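Local coordinates for protein 2-oxoglutarate-dependent dioxygenase tropC (PDB 6XJJ) that catalyses, as an iron- and 2-oxoglutarate-dependent dioxygenase, an oxidation in the fungal pathway that builds tropolones, at residues Val240-Asp245 with Ser299-Val304; Tyr73-Leu78 with Leu261-Pro266; Asp213-Pro218 with Phe316-Asn321; Asp209-Ile214 with Asp287-Trp292. One frame throughout, in Å; residues are numbered along the deposited sequence.

The four contacts fall into two pairs. Contact 1 holds the iron; contact 2 lies beside it, the two centres about 10 Å apart. Their strands 302-304 and 261-265 are neighbours in one sheet, and F75 of contact 2 meets the ligand H302 edge-to-face. Contacts 3 and 4 have centres about 9 Å apart and overlap at D213 and I214, in the loop that follows helix 171-204. Their centres lie about 21 and 20 Å from that of contact 1, yet the pair is not cut off from it: D287 of contact 4 hydrogen-bonds T244 and S299. The side chains of L318 in contact 3 and M289 in contact 4 both stay about 13 Å from the iron.

Contact 1 (Val240-Asp245 with Ser299-Val304). With FE (Fe (III) ion), chain B.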
# COMPACT_ATOMS: atom_id res chain seq x y z
N VAL A 240 6.62 -0.03 12.38
CA VAL A 240 7.16 -0.92 11.37
C VAL A 240 8.58 -0.47 11.10
O VAL A 240 8.84 0.73 10.93
CB VAL A 240 6.34 -0.91 10.06
CG1 VAL A 240 6.88 -1.95 9.09
CG2 VAL A 240 4.85 -1.14 10.33
N GLY A 241 9.51 -1.41 11.08
CA GLY A 241 10.90 -1.06 10.93
C GLY A 241 11.33 -0.81 9.50
O GLY A 241 10.58 -1.01 8.54
N ASP A 242 12.57 -0.35 9.39
CA ASP A 242 13.18 -0.03 8.10
C ASP A 242 13.03 -1.17 7.12
O ASP A 242 13.56 -2.27 7.33
CB ASP A 242 14.66 0.30 8.33
CG ASP A 242 15.36 0.76 7.07
OD1 ASP A 242 14.77 0.67 5.98
OD2 ASP A 242 16.49 1.27 7.18
N HIS A 243 12.32 -0.91 6.03
CA HIS A 243 12.15 -1.89 4.97
C HIS A 243 11.97 -1.16 3.65
O HIS A 243 11.80 0.06 3.60
CB HIS A 243 10.95 -2.81 5.22
CG HIS A 243 9.63 -2.11 5.10
ND1 HIS A 243 9.15 -1.25 6.05
CD2 HIS A 243 8.71 -2.15 4.11
CE1 HIS A 243 7.97 -0.79 5.67
NE2 HIS A 243 7.68 -1.31 4.49
N THR A 244 12.03 -1.93 2.57
CA THR A 244 11.44 -1.54 1.30
C THR A 244 10.26 -2.47 1.02
O THR A 244 10.19 -3.60 1.53
CB THR A 244 12.43 -1.63 0.14
OG1 THR A 244 12.85 -2.99 -0.03
CG2 THR A 244 13.63 -0.77 0.41
N ASP A 245 9.34 -1.99 0.20
CA ASP A 245 8.27 -2.82 -0.31
C ASP A 245 8.80 -3.62 -1.49
O ASP A 245 9.59 -3.10 -2.29
CB ASP A 245 7.07 -1.98 -0.72
CG ASP A 245 6.43 -1.24 0.45
OD1 ASP A 245 6.72 -1.58 1.62
OD2 ASP A 245 5.63 -0.32 0.20
N SER A 299 12.70 2.61 -5.31
CA SER A 299 12.16 2.01 -4.09
C SER A 299 12.98 2.51 -2.90
O SER A 299 14.18 2.23 -2.81
CB SER A 299 12.19 0.48 -4.15
OG SER A 299 11.69 -0.08 -2.94
N ALA A 300 12.34 3.24 -2.00
CA ALA A 300 13.00 3.94 -0.92
C ALA A 300 12.68 3.28 0.42
O ALA A 300 11.55 2.85 0.66
CB ALA A 300 12.60 5.42 -0.88
N ARG A 301 13.68 3.20 1.28
CA ARG A 301 13.47 2.74 2.65
C ARG A 301 12.50 3.65 3.39
O ARG A 301 12.46 4.86 3.17
CB ARG A 301 14.83 2.65 3.35
CG ARG A 301 15.62 1.40 2.95
CD ARG A 301 17.11 1.44 3.26
NE ARG A 301 17.44 1.81 4.64
CZ ARG A 301 18.24 2.83 4.97
NH1 ARG A 301 18.84 3.56 4.05
NH2 ARG A 301 18.48 3.09 6.25
N HIS A 302 11.69 3.04 4.26
CA HIS A 302 10.72 3.78 5.05
C HIS A 302 10.35 2.94 6.27
O HIS A 302 10.62 1.74 6.32
CB HIS A 302 9.47 4.15 4.24
CG HIS A 302 8.76 2.97 3.64
ND1 HIS A 302 9.18 2.36 2.48
CD2 HIS A 302 7.64 2.31 4.03
CE1 HIS A 302 8.36 1.36 2.18
NE2 HIS A 302 7.42 1.31 3.11
N ARG A 303 9.74 3.61 7.24
CA ARG A 303 9.40 2.99 8.52
C ARG A 303 8.35 3.86 9.20
O ARG A 303 8.01 4.95 8.72
CB ARG A 303 10.64 2.84 9.40
CG ARG A 303 11.28 4.17 9.75
CD ARG A 303 12.53 3.99 10.55
NE ARG A 303 13.11 5.26 10.94
CZ ARG A 303 14.27 5.39 11.58
NH1 ARG A 303 14.98 4.31 11.88
NH2 ARG A 303 14.73 6.59 11.90
N VAL A 304 7.84 3.38 10.33
CA VAL A 304 6.83 4.10 11.11
C VAL A 304 7.28 4.02 12.57
O VAL A 304 7.26 2.94 13.16
CB VAL A 304 5.43 3.50 10.94
CG1 VAL A 304 4.39 4.32 11.69
CG2 VAL A 304 5.06 3.38 9.47
FE FE B . 5.78 -0.52 3.60
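H243 and H302 pair across two antiparallel segments, their rings oblique at 62°, and their NE2 atoms converge on the iron, 2.2 Å from H243 and 2.5 Å from H302. D245 completes the protein share of the site with OD1 at 2.4 Å from the metal, its carboxylate nearly perpendicular to the H302 ring. This is the facial triad of two histidines and one carboxylate, set in the double-stranded beta-helix of the 2-oxoglutarate oxygenases. The backbones pair V240 with V304 and H243 with H302, one residue out of step between the two pairs, which makes a beta bulge.

R301 lies alongside the D242 carboxylate, which meets it from CB to NH2. R301 CB and CG run past D242 OD1, CG coming to 3.2 Å from that atom. The chain then bends about CG-CD (chi3 50°), and NE donates to D242 OD2 at 2.8 Å. At the tip NH2 reaches the same OD2 at 2.9 Å, so one oxygen takes both bonds on its syn side, near the guanidinium plane. W264 adds a cation-pi contact to R301.

Each metal-binding ring is also tied at its other nitrogen: H243 ND1 donates to G241 O at 2.9 Å, and H302 ND1 to A300 O at 3.0 Å. N284 and S250 hold D245 OD2. These second-shell bonds restrain the rotation of both rings and the carboxylate, with NE2 of each histidine and OD1 of D245 directed at the iron, whose remaining positions would, as in relatives, serve 2-oxoglutarate and oxygen.

Contact 2 (Tyr73-Leu78 with Leu261-Pro266)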
# COMPACT_ATOMS: atom_id res chain seq x y z
N TYR A 73 12.23 10.78 -4.84
CA TYR A 73 11.92 10.31 -3.50
C TYR A 73 11.37 8.89 -3.45
O TYR A 73 11.37 8.29 -2.38
CB TYR A 73 10.90 11.24 -2.82
CG TYR A 73 11.31 12.70 -2.79
CD1 TYR A 73 12.14 13.20 -1.79
CD2 TYR A 73 10.84 13.58 -3.75
CE1 TYR A 73 12.51 14.53 -1.77
CE2 TYR A 73 11.19 14.91 -3.73
CZ TYR A 73 12.03 15.38 -2.74
OH TYR A 73 12.38 16.71 -2.73
N GLY A 74 10.89 8.35 -4.57
CA GLY A 74 10.15 7.11 -4.50
C GLY A 74 8.82 7.21 -3.79
O GLY A 74 8.10 6.21 -3.72
N PHE A 75 8.47 8.39 -3.25
CA PHE A 75 7.16 8.63 -2.68
C PHE A 75 6.57 9.90 -3.25
O PHE A 75 7.29 10.83 -3.63
CB PHE A 75 7.10 8.82 -1.16
CG PHE A 75 7.32 7.59 -0.32
CD1 PHE A 75 8.13 6.53 -0.71
CD2 PHE A 75 6.53 7.43 0.81
CE1 PHE A 75 8.26 5.40 0.11
CE2 PHE A 75 6.63 6.31 1.60
CZ PHE A 75 7.49 5.29 1.25
N PHE A 76 5.23 9.95 -3.27
CA PHE A 76 4.48 11.19 -3.22
C PHE A 76 3.15 10.98 -2.51
O PHE A 76 2.70 9.86 -2.28
CB PHE A 76 4.10 11.84 -4.57
CG PHE A 76 3.64 10.89 -5.66
CD1 PHE A 76 3.79 9.51 -5.60
CD2 PHE A 76 2.69 11.37 -6.56
CE1 PHE A 76 3.29 8.70 -6.60
CE2 PHE A 76 2.13 10.55 -7.52
CZ PHE A 76 2.42 9.21 -7.52
N ASN A 77 2.51 12.11 -2.17
CA ASN A 77 1.09 12.18 -1.87
C ASN A 77 0.28 12.43 -3.13
O ASN A 77 0.65 13.27 -3.96
CB ASN A 77 0.79 13.29 -0.85
CG ASN A 77 1.13 12.89 0.56
OD1 ASN A 77 0.37 12.18 1.22
ND2 ASN A 77 2.27 13.36 1.05
N LEU A 78 -0.83 11.72 -3.25
CA LEU A 78 -1.69 11.77 -4.43
C LEU A 78 -3.04 12.34 -4.05
O LEU A 78 -3.68 11.86 -3.11
CB LEU A 78 -1.87 10.37 -5.02
CG LEU A 78 -2.62 10.25 -6.36
CD1 LEU A 78 -2.13 9.01 -7.10
CD2 LEU A 78 -4.12 10.18 -6.17
N LEU A 261 5.10 7.93 9.81
CA LEU A 261 5.71 7.47 8.58
C LEU A 261 6.83 8.41 8.15
O LEU A 261 6.63 9.62 8.04
CB LEU A 261 4.66 7.36 7.48
CG LEU A 261 5.14 6.86 6.11
CD1 LEU A 261 5.61 5.41 6.21
CD2 LEU A 261 4.03 6.99 5.07
N GLU A 262 8.01 7.85 7.90
CA GLU A 262 9.15 8.62 7.43
C GLU A 262 9.94 7.80 6.42
O GLU A 262 9.92 6.57 6.42
CB GLU A 262 10.05 9.07 8.60
CG GLU A 262 10.57 7.94 9.49
CD GLU A 262 11.33 8.47 10.69
OE1 GLU A 262 11.71 9.66 10.67
OE2 GLU A 262 11.55 7.71 11.65
N VAL A 263 10.66 8.52 5.55
CA VAL A 263 11.26 7.96 4.34
C VAL A 263 12.73 8.37 4.30
O VAL A 263 13.06 9.53 4.56
CB VAL A 263 10.53 8.46 3.07
CG1 VAL A 263 11.25 8.03 1.79
CG2 VAL A 263 9.08 7.96 3.05
N TRP A 264 13.60 7.42 3.97
CA TRP A 264 15.03 7.69 3.91
C TRP A 264 15.41 8.28 2.56
O TRP A 264 15.14 7.67 1.52
CB TRP A 264 15.83 6.41 4.17
CG TRP A 264 17.32 6.60 4.03
CD1 TRP A 264 18.09 6.25 2.96
CD2 TRP A 264 18.21 7.19 4.99
NE1 TRP A 264 19.41 6.58 3.19
CE2 TRP A 264 19.51 7.16 4.43
CE3 TRP A 264 18.05 7.74 6.26
CZ2 TRP A 264 20.63 7.65 5.09
CZ3 TRP A 264 19.16 8.23 6.92
CH2 TRP A 264 20.43 8.19 6.34
N TYR A 265 16.05 9.45 2.58
CA TYR A 265 16.48 10.15 1.37
C TYR A 265 18.00 10.20 1.33
O TYR A 265 18.62 10.98 2.09
CB TYR A 265 15.87 11.55 1.32
CG TYR A 265 16.22 12.39 0.12
CD1 TYR A 265 15.89 11.97 -1.16
CD2 TYR A 265 16.78 13.65 0.26
CE1 TYR A 265 16.18 12.74 -2.27
CE2 TYR A 265 17.07 14.44 -0.84
CZ TYR A 265 16.76 13.98 -2.10
OH TYR A 265 17.03 14.74 -3.21
N PRO A 266 18.66 9.40 0.50
CA PRO A 266 20.13 9.25 0.59
C PRO A 266 20.87 10.57 0.41
O PRO A 266 21.81 10.85 1.16
CB PRO A 266 20.45 8.27 -0.54
CG PRO A 266 19.22 7.45 -0.67
CD PRO A 266 18.07 8.37 -0.37
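The F75 ring receives the CG2 methyl of V263 over one face, a CH-pi contact 3.5 Å from the ring centroid and 19° off the normal, while L261 CD2 lies near the plane at its edge. A second pair of flat groups sits further along: Y73 brings CE1 over one face of the Y265 ring, displaced toward the rim, with the two planes 32° apart and the centroids 5.2 Å from each other. The setting is the double-stranded beta-helix, whose two sheets pack face against face. Strand 75-79 belongs to the larger sheet and 261-265 to the smaller one, so no backbone hydrogen bond joins the two segments and side chains make nearly all of the contact.

Alternation along 261-265 decides which residues take part. L261, V263 and Y265 start out toward the other sheet, whereas E262 and W264 start away from it; E262 forms a salt bridge with R303 and W264 a cation-pi contact with R301. Y265 has its CG opposite the backbone N (chi1 -180°), which carries the ring out to Y73. F75 also meets the iron ligand H302 edge-to-face, and E39 takes the hydroxyl of Y73. Between the F75 contact and the tyrosine pair, V263 CG1 rests 4.2 Å from the backbone O of Y73.

Contact 3 (Asp213-Pro218 with Phe316-Asn321)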
# COMPACT_ATOMS: atom_id res chain seq x y z
N ASP A 213 0.77 -4.84 -18.29
CA ASP A 213 0.53 -6.27 -18.13
C ASP A 213 0.42 -6.71 -16.67
O ASP A 213 -0.13 -7.78 -16.41
CB ASP A 213 1.63 -7.07 -18.83
CG ASP A 213 1.52 -6.99 -20.34
OD1 ASP A 213 0.45 -6.60 -20.83
OD2 ASP A 213 2.50 -7.33 -21.04
N ILE A 214 0.95 -5.93 -15.73
CA ILE A 214 0.73 -6.23 -14.31
C ILE A 214 -0.71 -5.99 -13.90
O ILE A 214 -1.13 -6.45 -12.83
CB ILE A 214 1.62 -5.40 -13.37
CG1 ILE A 214 1.61 -3.93 -13.77
CG2 ILE A 214 3.03 -6.00 -13.27
CD1 ILE A 214 2.17 -2.98 -12.74
N LEU A 215 -1.49 -5.27 -14.70
CA LEU A 215 -2.91 -5.14 -14.39
C LEU A 215 -3.70 -6.37 -14.84
O LEU A 215 -4.84 -6.53 -14.40
CB LEU A 215 -3.46 -3.88 -15.05
CG LEU A 215 -2.75 -2.60 -14.60
CD1 LEU A 215 -3.26 -1.41 -15.37
CD2 LEU A 215 -2.88 -2.35 -13.11
N ILE A 216 -3.10 -7.24 -15.65
CA ILE A 216 -3.73 -8.48 -16.09
C ILE A 216 -3.72 -9.48 -14.93
O ILE A 216 -2.70 -10.10 -14.64
CB ILE A 216 -3.03 -9.07 -17.32
CG1 ILE A 216 -3.05 -8.09 -18.50
CG2 ILE A 216 -3.67 -10.39 -17.72
CD1 ILE A 216 -4.45 -7.69 -18.97
N ASN A 217 -4.88 -9.67 -14.31
CA ASN A 217 -5.07 -10.70 -13.29
C ASN A 217 -4.10 -10.45 -12.14
O ASN A 217 -3.27 -11.31 -11.83
CB ASN A 217 -4.84 -12.09 -13.89
CG ASN A 217 -5.65 -13.15 -13.18
OD1 ASN A 217 -6.82 -12.94 -12.87
ND2 ASN A 217 -5.01 -14.28 -12.85
N PRO A 218 -4.21 -9.31 -11.47
CA PRO A 218 -3.11 -8.83 -10.63
C PRO A 218 -3.10 -9.46 -9.25
O PRO A 218 -4.12 -9.92 -8.73
CB PRO A 218 -3.40 -7.33 -10.53
CG PRO A 218 -4.90 -7.25 -10.62
CD PRO A 218 -5.33 -8.36 -11.53
N PHE A 316 -2.50 -0.89 0.55
CA PHE A 316 -2.79 -1.77 -0.57
C PHE A 316 -1.60 -1.79 -1.50
O PHE A 316 -0.92 -0.77 -1.68
CB PHE A 316 -4.19 -1.38 -1.18
CG PHE A 316 -4.48 -1.84 -2.61
CD1 PHE A 316 -3.51 -2.12 -3.57
CD2 PHE A 316 -5.74 -2.37 -2.84
CE1 PHE A 316 -3.86 -2.62 -4.82
CE2 PHE A 316 -6.08 -2.91 -4.07
CZ PHE A 316 -5.13 -3.04 -5.05
N PHE A 317 -1.29 -2.98 -2.02
CA PHE A 317 -0.09 -3.16 -2.81
C PHE A 317 -0.45 -3.88 -4.10
O PHE A 317 -1.39 -4.67 -4.15
CB PHE A 317 1.05 -3.96 -2.11
CG PHE A 317 1.23 -3.66 -0.64
CD1 PHE A 317 0.17 -3.72 0.25
CD2 PHE A 317 2.42 -3.11 -0.18
CE1 PHE A 317 0.34 -3.41 1.59
CE2 PHE A 317 2.58 -2.77 1.15
CZ PHE A 317 1.54 -2.92 2.02
N LEU A 318 0.34 -3.59 -5.13
CA LEU A 318 0.27 -4.26 -6.42
C LEU A 318 1.62 -4.93 -6.67
O LEU A 318 2.64 -4.24 -6.81
CB LEU A 318 -0.08 -3.26 -7.52
CG LEU A 318 0.02 -3.76 -8.97
CD1 LEU A 318 -0.93 -4.92 -9.21
CD2 LEU A 318 -0.24 -2.63 -9.95
N ASN A 319 1.62 -6.25 -6.69
CA ASN A 319 2.82 -7.04 -6.92
C ASN A 319 2.86 -7.54 -8.35
O ASN A 319 1.86 -7.52 -9.07
CB ASN A 319 2.89 -8.22 -5.94
CG ASN A 319 3.06 -7.78 -4.50
OD1 ASN A 319 3.64 -6.74 -4.22
ND2 ASN A 319 2.51 -8.56 -3.59
N GLY A 320 4.05 -7.99 -8.77
CA GLY A 320 4.16 -8.72 -10.02
C GLY A 320 3.29 -9.96 -10.03
O GLY A 320 2.89 -10.50 -8.99
N ASN A 321 2.97 -10.40 -11.24
CA ASN A 321 2.08 -11.53 -11.40
C ASN A 321 2.76 -12.87 -11.10
O ASN A 321 3.99 -12.99 -11.05
CB ASN A 321 1.47 -11.53 -12.79
CG ASN A 321 0.03 -11.06 -12.77
OD1 ASN A 321 -0.67 -11.28 -11.79
ND2 ASN A 321 -0.40 -10.37 -13.81
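L318 fills the tight half of this contact with its two methyls. CD1 meets P218 CB at 3.7 Å, while CD2 touches both I214 CD1, also 3.7 Å away, and L215 CD2 at 4.1 Å. The leucine leaves its backbone with CG opposite the N (chi1 171°), which sends the branch across to the 3-10 turn that ends at L215; its side chain and that of L215 cross at about a right angle. V193 of helix 171-204 and I220 add to the cover of L318, so the last residue of strand 311-318, in the larger sheet of the double-stranded beta-helix, is wedged between that turn and the long helix.

The other half is looser and more exposed. N321 lies against the backbone of I216 and N217, but it is poorly ordered and touches a crystal neighbour. Its ND2 is modelled as giving a hydrogen bond to I216 O, yet the bond is too short to trust, and OD1 lies about as close to N217 O, an acceptor facing an acceptor. The placing of this amide is therefore doubtful, and the join between strand end and turn rests on the apolar groups round L318.

Contact 4 (Asp209-Ile214 with Asp287-Trp292); sequences DVLNDI and DTMHRW
W292 presents one face of its indole to L211, and the leucine sets a methyl on it. L211 CD2 stands 3.6 Å from the centroid of the six-membered ring, 22° off the normal, a CH-pi contact over the face that is shifted toward CZ2, its nearest ring atom at 3.4 Å. The backbone comes with it: V210 O lies near the indole plane, at the edge, 4.1 Å from CZ2. The tryptophan reaches this position because its CG is opposite the backbone N (chi1 172°), which carries the indole off the helix toward L211.

I214 comes from the other side of the indole plane, obliquely, with CG2 3.9 Å from CZ3 of W292. L211 uses its two branches separately, CD2 for the indole and CD1 for the thioether of M289, where SD is 4.3 Å away. M289 and W292, three residues apart on the helix, thus each take one methyl of L211. No hydrogen bond crosses the contact; it is made by apolar groups.

L211 also leans on L196 of helix 171-204, while I214 touches V193 of the same helix. W292 is further met by I326, near the C-terminal end of the model. The short helix 287-292 follows directly on strand 281-285 of the larger sheet, and at its start D287 bonds T244 and S299, so it lies between the iron-bearing segments and the loop after the long helix.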
# COMPACT_ATOMS: atom_id res chain seq x y z
N ASP A 209 2.15 1.79 -22.91
CA ASP A 209 1.57 0.67 -22.18
C ASP A 209 2.61 -0.38 -21.80
O ASP A 209 2.29 -1.58 -21.75
CB ASP A 209 0.46 0.02 -23.02
CG ASP A 209 0.97 -0.55 -24.33
OD1 ASP A 209 2.20 -0.63 -24.51
OD2 ASP A 209 0.15 -0.92 -25.19
N VAL A 210 3.85 0.03 -21.51
CA VAL A 210 4.90 -0.94 -21.20
C VAL A 210 4.47 -1.77 -20.01
O VAL A 210 4.66 -3.00 -19.97
CB VAL A 210 6.25 -0.26 -20.88
CG1 VAL A 210 7.37 -1.26 -21.11
CG2 VAL A 210 6.51 1.05 -21.59
N LEU A 211 3.92 -1.10 -19.00
CA LEU A 211 3.74 -1.66 -17.68
C LEU A 211 2.37 -2.28 -17.49
O LEU A 211 2.12 -2.86 -16.43
CB LEU A 211 3.93 -0.56 -16.62
CG LEU A 211 5.21 0.28 -16.70
CD1 LEU A 211 5.18 1.36 -15.63
CD2 LEU A 211 6.48 -0.54 -16.60
N ASN A 212 1.47 -2.16 -18.46
CA ASN A 212 0.08 -2.47 -18.19
C ASN A 212 -0.20 -3.97 -18.02
O ASN A 212 -1.31 -4.32 -17.62
CB ASN A 212 -0.79 -1.90 -19.31
CG ASN A 212 -0.77 -0.38 -19.33
OD1 ASN A 212 -0.31 0.26 -18.37
ND2 ASN A 212 -1.31 0.21 -20.39
N ASP A 213 0.77 -4.84 -18.29
CA ASP A 213 0.53 -6.27 -18.13
C ASP A 213 0.42 -6.71 -16.67
O ASP A 213 -0.13 -7.78 -16.41
CB ASP A 213 1.63 -7.07 -18.83
CG ASP A 213 1.52 -6.99 -20.34
OD1 ASP A 213 0.45 -6.60 -20.83
OD2 ASP A 213 2.50 -7.33 -21.04
N ILE A 214 0.95 -5.93 -15.73
CA ILE A 214 0.73 -6.23 -14.31
C ILE A 214 -0.71 -5.99 -13.90
O ILE A 214 -1.13 -6.45 -12.83
CB ILE A 214 1.62 -5.40 -13.37
CG1 ILE A 214 1.61 -3.93 -13.77
CG2 ILE A 214 3.03 -6.00 -13.27
CD1 ILE A 214 2.17 -2.98 -12.74
N ASP A 287 10.41 -2.70 -5.01
CA ASP A 287 11.65 -3.22 -5.57
C ASP A 287 11.45 -3.77 -6.98
O ASP A 287 12.31 -3.60 -7.85
CB ASP A 287 12.22 -4.30 -4.65
CG ASP A 287 12.64 -3.76 -3.30
OD1 ASP A 287 12.84 -2.53 -3.19
OD2 ASP A 287 12.75 -4.56 -2.35
N THR A 288 10.32 -4.44 -7.22
CA THR A 288 10.05 -4.96 -8.56
C THR A 288 9.98 -3.83 -9.58
O THR A 288 10.49 -3.96 -10.70
CB THR A 288 8.74 -5.76 -8.56
OG1 THR A 288 8.87 -6.87 -7.67
CG2 THR A 288 8.42 -6.27 -9.95
N MET A 289 9.34 -2.71 -9.22
CA MET A 289 9.34 -1.55 -10.11
C MET A 289 10.74 -0.97 -10.24
O MET A 289 11.15 -0.54 -11.32
CB MET A 289 8.36 -0.49 -9.61
CG MET A 289 8.18 0.71 -10.55
SD MET A 289 7.39 0.30 -12.13
CE MET A 289 5.72 -0.02 -11.57
N HIS A 290 11.49 -0.93 -9.13
CA HIS A 290 12.87 -0.46 -9.16
C HIS A 290 13.67 -1.21 -10.22
O HIS A 290 14.19 -0.62 -11.17
CB HIS A 290 13.53 -0.66 -7.80
CG HIS A 290 14.83 0.06 -7.65
ND1 HIS A 290 14.91 1.37 -7.23
CD2 HIS A 290 16.10 -0.30 -7.97
CE1 HIS A 290 16.17 1.76 -7.22
NE2 HIS A 290 16.91 0.77 -7.68
N ARG A 291 13.79 -2.53 -10.04
CA ARG A 291 14.57 -3.35 -10.97
C ARG A 291 14.02 -3.25 -12.38
O ARG A 291 14.78 -3.27 -13.36
CB ARG A 291 14.56 -4.81 -10.53
CG ARG A 291 15.28 -5.15 -9.24
CD ARG A 291 15.41 -6.66 -9.18
NE ARG A 291 14.13 -7.32 -9.40
CZ ARG A 291 13.20 -7.54 -8.47
NH1 ARG A 291 13.40 -7.15 -7.22
NH2 ARG A 291 12.07 -8.16 -8.80
N TRP A 292 12.70 -3.20 -12.51
CA TRP A 292 12.09 -3.28 -13.83
C TRP A 292 12.29 -1.99 -14.60
O TRP A 292 12.52 -2.03 -15.81
CB TRP A 292 10.64 -3.75 -13.64
CG TRP A 292 9.75 -3.75 -14.80
CD1 TRP A 292 10.08 -3.97 -16.10
CD2 TRP A 292 8.31 -3.78 -14.74
NE1 TRP A 292 8.95 -4.00 -16.88
CE2 TRP A 292 7.85 -3.91 -16.07
CE3 TRP A 292 7.38 -3.67 -13.71
CZ2 TRP A 292 6.49 -3.92 -16.39
CZ3 TRP A 292 6.03 -3.67 -14.03
CH2 TRP A 292 5.60 -3.80 -15.35